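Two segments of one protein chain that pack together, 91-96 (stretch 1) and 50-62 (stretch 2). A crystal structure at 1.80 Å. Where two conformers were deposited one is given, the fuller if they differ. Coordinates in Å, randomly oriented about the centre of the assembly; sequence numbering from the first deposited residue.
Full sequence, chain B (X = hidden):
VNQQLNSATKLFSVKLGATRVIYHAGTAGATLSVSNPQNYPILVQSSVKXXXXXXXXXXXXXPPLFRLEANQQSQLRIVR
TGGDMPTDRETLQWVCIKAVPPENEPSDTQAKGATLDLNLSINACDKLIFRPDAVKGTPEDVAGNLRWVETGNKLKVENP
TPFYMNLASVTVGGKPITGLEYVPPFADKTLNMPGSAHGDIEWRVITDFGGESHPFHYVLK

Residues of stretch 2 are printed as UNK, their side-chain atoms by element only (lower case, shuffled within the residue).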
# COMPACT_ATOMS: atom_id res chain seq x y z
N THR B 91 4.25 7.63 16.90
CA THR B 91 2.94 7.07 16.66
C THR B 91 2.74 7.12 15.15
O THR B 91 2.95 8.16 14.53
CB THR B 91 1.79 7.88 17.33
OG1 THR B 91 1.92 7.83 18.75
CG2 THR B 91 0.42 7.26 16.95
N LEU B 92 2.39 5.98 14.58
CA LEU B 92 2.27 5.86 13.14
C LEU B 92 0.81 6.01 12.73
O LEU B 92 -0.09 5.49 13.41
CB LEU B 92 2.80 4.50 12.67
CG LEU B 92 2.82 4.45 11.13
CD1 LEU B 92 4.14 3.91 10.56
CD2 LEU B 92 1.64 3.68 10.64
N GLN B 93 0.58 6.73 11.65
CA GLN B 93 -0.72 6.79 10.96
C GLN B 93 -0.46 6.51 9.46
O GLN B 93 0.70 6.39 9.02
CB GLN B 93 -1.29 8.23 11.08
CG GLN B 93 -1.82 8.69 12.37
CD GLN B 93 -0.78 9.03 13.43
OE1 GLN B 93 -1.09 8.99 14.58
NE2 GLN B 93 0.44 9.42 13.03
N TRP B 94 -1.53 6.48 8.67
CA TRP B 94 -1.43 6.38 7.24
C TRP B 94 -2.22 7.50 6.60
O TRP B 94 -3.38 7.70 6.93
CB TRP B 94 -2.04 5.07 6.76
CG TRP B 94 -1.29 3.86 7.21
CD1 TRP B 94 -1.49 3.13 8.38
CD2 TRP B 94 -0.17 3.27 6.55
NE1 TRP B 94 -0.56 2.11 8.45
CE2 TRP B 94 0.26 2.18 7.36
CE3 TRP B 94 0.53 3.58 5.38
CZ2 TRP B 94 1.33 1.35 6.99
CZ3 TRP B 94 1.60 2.71 4.99
CH2 TRP B 94 2.00 1.64 5.83
N VAL B 95 -1.58 8.20 5.67
CA VAL B 95 -2.25 9.23 4.87
C VAL B 95 -2.47 8.59 3.49
O VAL B 95 -1.53 8.20 2.83
CB VAL B 95 -1.47 10.60 4.88
CG1 VAL B 95 -0.02 10.51 4.31
CG2 VAL B 95 -2.25 11.67 4.12
N CYS B 96 -3.74 8.51 3.10
CA CYS B 96 -4.16 7.80 1.90
C CYS B 96 -4.82 8.76 0.93
O CYS B 96 -5.56 9.66 1.32
CB CYS B 96 -5.17 6.74 2.29
SG CYS B 96 -4.50 5.38 3.26
N UNK B 50 -5.49 5.40 11.49
CA UNK B 50 -4.54 5.05 12.54
C UNK B 50 -3.60 3.95 12.00
O UNK B 50 -3.80 3.47 10.84
c UNK B 50 -5.30 4.55 13.76
N UNK B 51 -2.60 3.55 12.79
CA UNK B 51 -1.65 2.49 12.34
C UNK B 51 -2.33 1.21 11.85
O UNK B 51 -1.82 0.53 10.94
c UNK B 51 -0.62 2.17 13.47
N UNK B 52 -3.48 0.84 12.45
CA UNK B 52 -4.20 -0.40 12.05
C UNK B 52 -4.95 -0.31 10.71
O UNK B 52 -5.67 -1.25 10.30
o UNK B 52 -6.98 0.09 14.45
c UNK B 52 -6.29 0.19 13.41
c UNK B 52 -5.19 -0.83 13.17
o UNK B 52 -6.48 1.11 12.57
N UNK B 53 -4.78 0.84 10.06
CA UNK B 53 -5.34 1.18 8.73
C UNK B 53 -6.87 1.32 8.69
O UNK B 53 -7.44 1.42 7.60
n UNK B 53 -1.01 -2.21 5.54
c UNK B 53 -4.86 0.14 7.68
c UNK B 53 -1.43 -1.07 6.35
c UNK B 53 -2.95 -1.09 6.60
c UNK B 53 -3.33 0.11 7.49
N UNK B 54 -7.51 1.39 9.85
CA UNK B 54 -8.96 1.29 9.94
C UNK B 54 -9.56 2.29 10.90
O UNK B 54 -10.60 2.86 10.62
c UNK B 54 -9.35 -0.14 10.40
o UNK B 54 -8.65 -1.12 9.61
N UNK B 55 -8.87 2.49 12.02
CA UNK B 55 -9.37 3.32 13.10
C UNK B 55 -9.09 4.79 12.72
O UNK B 55 -8.16 5.06 11.94
o UNK B 55 -9.08 1.71 14.96
c UNK B 55 -8.66 2.96 14.41
N UNK B 56 -9.85 5.74 13.29
CA UNK B 56 -9.55 7.15 13.04
C UNK B 56 -8.25 7.63 13.68
O UNK B 56 -7.75 7.03 14.65
c UNK B 56 -10.73 7.90 13.72
c UNK B 56 -11.79 6.81 14.01
c UNK B 56 -10.99 5.55 14.22
N UNK B 57 -7.71 8.71 13.13
CA UNK B 57 -6.49 9.33 13.65
C UNK B 57 -6.76 10.82 13.83
O UNK B 57 -7.62 11.39 13.12
c UNK B 57 -5.33 9.12 12.69
N UNK B 58 -6.07 11.46 14.80
CA UNK B 58 -6.36 12.85 15.15
C UNK B 58 -5.66 13.80 14.18
O UNK B 58 -4.91 14.70 14.62
c UNK B 58 -4.99 10.89 15.64
c UNK B 58 -5.76 12.98 16.56
c UNK B 58 -4.60 12.03 16.56
N UNK B 59 -5.87 13.58 12.88
CA UNK B 59 -5.30 14.47 11.87
C UNK B 59 -6.34 14.80 10.84
O UNK B 59 -7.23 14.00 10.60
c UNK B 59 -4.13 13.83 11.16
c UNK B 59 -1.77 12.29 13.74
c UNK B 59 -0.69 13.19 13.69
c UNK B 59 -2.89 12.50 12.90
c UNK B 59 -2.94 13.60 12.04
c UNK B 59 -0.73 14.29 12.82
c UNK B 59 -1.86 14.49 12.00
N UNK B 60 -6.18 15.95 10.20
CA UNK B 60 -7.05 16.34 9.12
C UNK B 60 -6.17 16.65 7.92
O UNK B 60 -5.08 17.20 8.07
c UNK B 60 -9.55 15.97 10.65
c UNK B 60 -7.89 17.53 9.52
c UNK B 60 -9.31 17.32 10.08
c UNK B 60 -9.70 18.41 11.11
N UNK B 61 -6.63 16.25 6.75
CA UNK B 61 -5.97 16.61 5.51
C UNK B 61 -6.85 17.59 4.76
O UNK B 61 -8.07 17.38 4.64
c UNK B 61 -5.64 15.39 4.59
c UNK B 61 -4.86 15.86 3.33
c UNK B 61 -4.84 14.38 5.32
N UNK B 62 -6.22 18.65 4.27
CA UNK B 62 -6.89 19.77 3.59
C UNK B 62 -6.31 20.00 2.20
O UNK B 62 -5.10 20.25 2.08
c UNK B 62 -5.58 21.62 7.33
c UNK B 62 -6.71 21.08 4.37
s UNK B 62 -6.97 22.55 6.68
c UNK B 62 -7.62 21.29 5.58
O HOH W 1 -1.96 5.05 15.27

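Position 50 carries one side-chain carbon, directed away from stretch 1, while its backbone O lies 3.4 Å from CD1 of Trp 94, at the indole edge. A lone carbon means alanine: Ala 50. Its O also accepts a hydrogen bond from N of position 53 (2.9 Å), closing a type I turn.

Position 51 again has a single carbon, its CB, 3.9 Å from CD2 of Leu 92; this is Ala 51. The single methyl packs on Leu 92, and the backbone is also close: NE1 of Trp 94 donates to O of Ala 51 at 3.2 Å.

Position 52 has two carbons, the second bearing two oxygens, and touches nothing on stretch 1: Asp 52. Its short carboxylate binds the following loop: OD2 accepts from N of position 54 (2.9 Å) and N of position 55 (2.8 Å).

At 53, four carbons run in a row to a nitrogen, the mark of lysine. The aliphatic part of Lys 53 suits an aromatic neighbour: its CG sits 3.9 Å from the centroid of the five-membered ring of Trp 94, over the face.

Positions 54 and 55 each show one carbon and one oxygen, beyond reach of stretch 1: Ser 54 and Ser 55. OG of Ser 55 donates to OD1 of Asp 52 at 2.7 Å, and N of Ala 50 donates to O of Ser 55, also at 2.7 Å.

Three carbons close a ring onto the backbone N at 56, so this is Pro 56, clear of stretch 1; its ring restricts phi in the loop. Position 57 has one carbon, CB, 3.6 Å from CG of Gln 93; Ala 57 fits snugly against that chain. Position 58 repeats the three-carbon ring, hence Pro 58, which restricts phi just before the strand.

Position 59 has one carbon leading to a ring of six carbons: Phe 59. Its CE2 approaches CD of Gln 93 at 3.4 Å, so the ring packs against the end of that side chain.

Position 60, four carbons forked at the second, is Leu 60, out of reach. Position 61 has three carbons branching at the first: Val 61, whose CG2 meets CG2 of Val 95 at 3.9 Å, apolar against apolar. Position 62, an unbranched chain of two carbons, sulfur and carbon, is Met 62; like Leu 60, its type answers no demand of this contact.

The contact thus joins a turn edging Trp 94 to a strand whose Phe 59 and Val 61 point toward stretch 1. Water 1 bridges the backbones, accepting from N of Ala 51 (3.0 Å) and donating to O of Leu 92 (2.7 Å).

Stretch 2 50-62: AADKSSPAPFLVM
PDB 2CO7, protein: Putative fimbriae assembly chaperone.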